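Local coordinates for protein evasin-3 (Rhipicephalus sanguineus, PDB 6I31) that binds and neutralises host CXC chemokines as a secreted tick salivary protein, disrupting the CXCL8 dimer and its binding to CXCR2, at residues F17-C22 / G36-L41; K24-T27 / E32-E35. All blocks are in the same frame, centred on the assembly; numbering follows the deposited sequence.

Contact 1 (F17-C22 / G36-L41); sequences FDVVSC and GCFCGL
The ring of Phe38 meets Val19 at its far end. Val19 CG1 comes obliquely to the ring and lies 3.9 Å from Phe38 CZ. The CE1 corner is a little farther off. The two side chains cross at about a right angle. Val19 turns CG1 toward the ring by holding it anti to its own backbone N (chi1 176°). Phe38 keeps CG between its backbone N and carbonyl carbon (chi1 64°), which carries the ring toward strand 17-22. This touch sits at the surface. Val19 also rests on Tyr51.

The second link is the disulfide between Cys22 and Cys37. The bond from Cys22 SG to Cys37 SG measures 2.3 Å, and its chi3 is 77°, near the usual right angle for a disulfide.

The two segments do not pair as neighbouring strands. Each instead makes backbone hydrogen bonds to strand 47-55: Val20 with Lys52 and Cys22 with Cys50 from one, Phe38 with Tyr51 and Gly40 with His49 from the other. The disulfide is one of the three of the knottin scaffold.

Between the two segments the chemistry is thus one covalent bond and one small apolar touch. The disulfide ties them directly, while strand 47-55 carries their backbone pairing.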
loop_
_atom_site.group_PDB
_atom_site.type_symbol
_atom_site.label_atom_id
_atom_site.label_comp_id
_atom_site.label_asym_id
_atom_site.label_seq_id
_atom_site.Cartn_x
_atom_site.Cartn_y
_atom_site.Cartn_z
ATOM N N PHE A 17 10.741 1.252 4.757
ATOM C CA PHE A 17 9.375 1.183 4.230
ATOM C C PHE A 17 9.116 0.133 3.194
ATOM O O PHE A 17 9.956 -0.128 2.338
ATOM C CB PHE A 17 8.930 2.562 3.683
ATOM C CG PHE A 17 8.957 3.623 4.746
ATOM C CD1 PHE A 17 7.988 3.659 5.740
ATOM C CD2 PHE A 17 9.952 4.592 4.757
ATOM C CE1 PHE A 17 8.028 4.628 6.745
ATOM C CE2 PHE A 17 10.012 5.539 5.782
ATOM C CZ PHE A 17 9.055 5.550 6.771
ATOM N N ASP A 18 7.955 -0.505 3.314
ATOM C CA ASP A 18 7.499 -1.545 2.406
ATOM C C ASP A 18 6.215 -1.129 1.686
ATOM O O ASP A 18 5.438 -0.350 2.214
ATOM C CB ASP A 18 7.238 -2.861 3.182
ATOM C CG ASP A 18 8.490 -3.493 3.785
ATOM O OD1 ASP A 18 9.596 -3.283 3.225
ATOM O OD2 ASP A 18 8.365 -4.190 4.828
ATOM N N VAL A 19 6.005 -1.647 0.470
ATOM C CA VAL A 19 4.753 -1.399 -0.262
ATOM C C VAL A 19 3.837 -2.577 0.040
ATOM O O VAL A 19 4.265 -3.725 -0.045
ATOM C CB VAL A 19 4.963 -1.239 -1.798
ATOM C CG1 VAL A 19 3.622 -1.074 -2.515
ATOM C CG2 VAL A 19 5.876 -0.051 -2.114
ATOM N N VAL A 20 2.595 -2.307 0.373
ATOM C CA VAL A 20 1.641 -3.366 0.663
ATOM C C VAL A 20 0.340 -3.089 -0.084
ATOM O O VAL A 20 0.076 -1.952 -0.487
ATOM C CB VAL A 20 1.404 -3.598 2.193
ATOM C CG1 VAL A 20 2.700 -3.972 2.925
ATOM C CG2 VAL A 20 0.744 -2.382 2.849
ATOM N N SER A 21 -0.511 -4.118 -0.192
ATOM C CA SER A 21 -1.806 -3.979 -0.838
ATOM C C SER A 21 -2.777 -3.123 -0.048
ATOM O O SER A 21 -2.790 -3.132 1.188
ATOM C CB SER A 21 -2.410 -5.352 -1.148
ATOM O OG SER A 21 -3.677 -5.212 -1.775
ATOM N N CYS A 22 -3.592 -2.373 -0.774
ATOM C CA CYS A 22 -4.646 -1.533 -0.234
ATOM C C CYS A 22 -6.006 -2.106 -0.714
ATOM O O CYS A 22 -7.048 -1.460 -0.679
ATOM C CB CYS A 22 -4.387 -0.088 -0.658
ATOM S SG CYS A 22 -5.731 1.062 -0.311
ATOM N N GLY A 36 -4.155 8.073 0.620
ATOM C CA GLY A 36 -3.012 7.406 1.267
ATOM C C GLY A 36 -2.523 6.166 0.535
ATOM O O GLY A 36 -1.532 5.535 0.946
ATOM N N CYS A 37 -3.245 5.806 -0.548
ATOM C CA CYS A 37 -2.902 4.708 -1.457
ATOM C C CYS A 37 -2.581 5.259 -2.825
ATOM O O CYS A 37 -2.998 6.369 -3.163
ATOM C CB CYS A 37 -4.036 3.696 -1.549
ATOM S SG CYS A 37 -4.538 3.043 0.060
ATOM N N PHE A 38 -1.931 4.444 -3.647
ATOM C CA PHE A 38 -1.645 4.822 -5.012
ATOM C C PHE A 38 -2.089 3.728 -5.962
ATOM O O PHE A 38 -2.048 2.554 -5.616
ATOM C CB PHE A 38 -0.148 5.145 -5.208
ATOM C CG PHE A 38 0.858 4.023 -4.999
ATOM C CD1 PHE A 38 1.377 3.757 -3.732
ATOM C CD2 PHE A 38 1.277 3.237 -6.065
ATOM C CE1 PHE A 38 2.339 2.755 -3.549
ATOM C CE2 PHE A 38 2.238 2.235 -5.883
ATOM C CZ PHE A 38 2.796 2.038 -4.638
ATOM N N CYS A 39 -2.440 4.113 -7.187
ATOM C CA CYS A 39 -2.745 3.133 -8.207
ATOM C C CYS A 39 -1.436 2.705 -8.885
ATOM O O CYS A 39 -0.810 3.522 -9.553
ATOM C CB CYS A 39 -3.733 3.685 -9.225
ATOM S SG CYS A 39 -4.229 2.450 -10.450
ATOM N N GLY A 40 -1.012 1.464 -8.647
ATOM C CA GLY A 40 0.223 0.904 -9.190
ATOM C C GLY A 40 -0.063 0.183 -10.489
ATOM O O GLY A 40 -0.839 -0.778 -10.520
ATOM N N LEU A 41 0.573 0.642 -11.567
ATOM C CA LEU A 41 0.346 0.085 -12.902
ATOM C C LEU A 41 1.662 -0.400 -13.442
ATOM O O LEU A 41 2.704 0.195 -13.160
ATOM C CB LEU A 41 -0.170 1.190 -13.842
ATOM C CG LEU A 41 -1.449 1.919 -13.405
ATOM C CD1 LEU A 41 -1.595 3.190 -14.180
ATOM C CD2 LEU A 41 -2.660 1.086 -13.692
#

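Contact 2 (K24-T27 / E32-E35); sequences KNCT and ECPE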
loop_
_atom_site.group_PDB
_atom_site.type_symbol
_atom_site.label_atom_id
_atom_site.label_comp_id
_atom_site.label_asym_id
_atom_site.label_seq_id
_atom_site.Cartn_x
_atom_site.Cartn_y
_atom_site.Cartn_z
ATOM N N LYS A 24 -7.737 -3.159 -3.600
ATOM C CA LYS A 24 -8.719 -2.588 -4.517
ATOM C C LYS A 24 -8.158 -2.484 -5.948
ATOM O O LYS A 24 -7.004 -2.111 -6.101
ATOM C CB LYS A 24 -9.168 -1.205 -3.999
ATOM C CG LYS A 24 -10.320 -0.584 -4.777
ATOM C CD LYS A 24 -10.856 0.664 -4.083
ATOM C CE LYS A 24 -11.843 1.432 -4.937
ATOM N NZ LYS A 24 -12.885 0.571 -5.557
ATOM N N ASN A 25 -8.977 -2.792 -6.977
ATOM C CA ASN A 25 -8.563 -2.619 -8.373
ATOM C C ASN A 25 -8.709 -1.132 -8.695
ATOM O O ASN A 25 -9.537 -0.437 -8.098
ATOM C CB ASN A 25 -9.467 -3.406 -9.360
ATOM C CG ASN A 25 -9.604 -4.883 -9.105
ATOM O OD1 ASN A 25 -10.510 -5.542 -9.618
ATOM N ND2 ASN A 25 -8.739 -5.434 -8.298
ATOM N N CYS A 26 -7.918 -0.642 -9.639
ATOM C CA CYS A 26 -7.986 0.750 -10.036
ATOM C C CYS A 26 -7.595 0.884 -11.496
ATOM O O CYS A 26 -6.956 -0.007 -12.070
ATOM C CB CYS A 26 -7.056 1.559 -9.143
ATOM S SG CYS A 26 -5.364 0.929 -9.143
ATOM N N THR A 27 -8.001 1.991 -12.109
ATOM C CA THR A 27 -7.628 2.305 -13.487
ATOM C C THR A 27 -7.012 3.679 -13.444
ATOM O O THR A 27 -7.477 4.523 -12.678
ATOM C CB THR A 27 -8.835 2.271 -14.429
ATOM O OG1 THR A 27 -9.719 3.323 -14.049
ATOM C CG2 THR A 27 -9.568 0.943 -14.388
ATOM N N GLU A 32 -9.542 6.534 -8.252
ATOM C CA GLU A 32 -10.140 5.337 -7.676
ATOM C C GLU A 32 -9.503 4.787 -6.401
ATOM O O GLU A 32 -10.146 3.999 -5.711
ATOM C CB GLU A 32 -10.173 4.237 -8.720
ATOM C CG GLU A 32 -11.559 3.864 -9.191
ATOM C CD GLU A 32 -11.489 2.551 -9.930
ATOM O OE1 GLU A 32 -10.998 2.543 -11.082
ATOM O OE2 GLU A 32 -11.876 1.519 -9.335
ATOM N N CYS A 33 -8.266 5.151 -6.085
ATOM C CA CYS A 33 -7.668 4.586 -4.884
ATOM C C CYS A 33 -8.044 5.330 -3.621
ATOM O O CYS A 33 -8.176 6.552 -3.670
ATOM C CB CYS A 33 -6.157 4.454 -5.030
ATOM S SG CYS A 33 -5.664 3.150 -6.187
ATOM N N PRO A 34 -8.161 4.630 -2.470
ATOM C CA PRO A 34 -8.420 5.346 -1.206
ATOM C C PRO A 34 -7.273 6.305 -0.913
ATOM O O PRO A 34 -6.154 6.106 -1.369
ATOM C CB PRO A 34 -8.472 4.227 -0.160
ATOM C CG PRO A 34 -8.754 2.983 -0.934
ATOM C CD PRO A 34 -8.012 3.182 -2.230
ATOM N N GLU A 35 -7.546 7.348 -0.138
ATOM C CA GLU A 35 -6.567 8.385 0.207
ATOM C C GLU A 35 -5.394 7.722 0.941
ATOM O O GLU A 35 -5.625 6.848 1.755
ATOM C CB GLU A 35 -7.269 9.437 1.100
ATOM C CG GLU A 35 -8.494 10.075 0.427
ATOM C CD GLU A 35 -9.869 9.423 0.574
ATOM O OE1 GLU A 35 -9.964 8.216 0.911
ATOM O OE2 GLU A 35 -10.868 10.145 0.351
HETATM O O HOH W 1 -7.395 4.817 -9.902
#
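Glu32 lays its carboxylate along the backbone of Cys26 and Thr27, a polar surface contact over a small cysteine core. It joins strand 24-27 to the loop that leads from that strand toward strand 38-40. One carboxylate oxygen does most of the work. Thr27 N gives a weak hydrogen bond to Glu32 OE1 at 3.2 Å, bent to 130° at the hydrogen. Thr27 OG1 adds a second weak bond to Glu32 OE1 at 3.3 Å. That hydroxyl has a stronger partner in the side-chain amide of Gln30, within the turn. Glu32 reaches the strand through a first torsion of -112°, off the staggered positions.

The other oxygen is less well placed. Glu32 OE2 lies 3.3 Å from Asn25 O, and both are acceptors. Lys24 NZ stands 4.0 Å from Glu32 OE2, too far for a salt bridge, but its positive charge may offset the repulsion between these two oxygens. Lys24 CE passes 3.2 Å from Glu32 O.

Beneath this, Cys33 SG packs 3.6 Å from Cys26 CB. The two sulfurs belong to different disulfides: Cys26 pairs with Cys39, Cys33 with Cys50. With Cys22-Cys37 they give the 1-4, 2-5, 3-6 pattern of the knottin cystine knot. In a knottin the third disulfide, here Cys33-Cys50, threads the ring closed by the other two, in keeping with Cys33 SG packing on Cys26. Replacing Glu32 by alanine would remove the carboxylate, and is likely to leave Thr27 N without its weak acceptor here and Lys24 without its nearby opposite charge.

A water also spans the two segments. It donates to Thr27 O and accepts from Glu32 N.

How the contacts relate
The centres of contacts 1 and 2 lie about 10 Å apart. Along the chain, strand 17-22 comes first, then both segments of contact 2, then 36-41, so contact 2 falls wholly within the span that contact 1 closes. Strands 17-22, 24-27 and 38-40 all pair antiparallel with strand 47-55. The two contacts also touch directly. The Cys26-Cys39 disulfide joins one to the other, Cys33 SG packs against the backbone at Phe38 and Cys39, and Pro34 lies on Cys22. Together they supply five of the six knot cysteines; Cys50 is the sixth. This small cross-linked core is the knottin scaffold, which directs the specificity of these evasins for CXC chemokines.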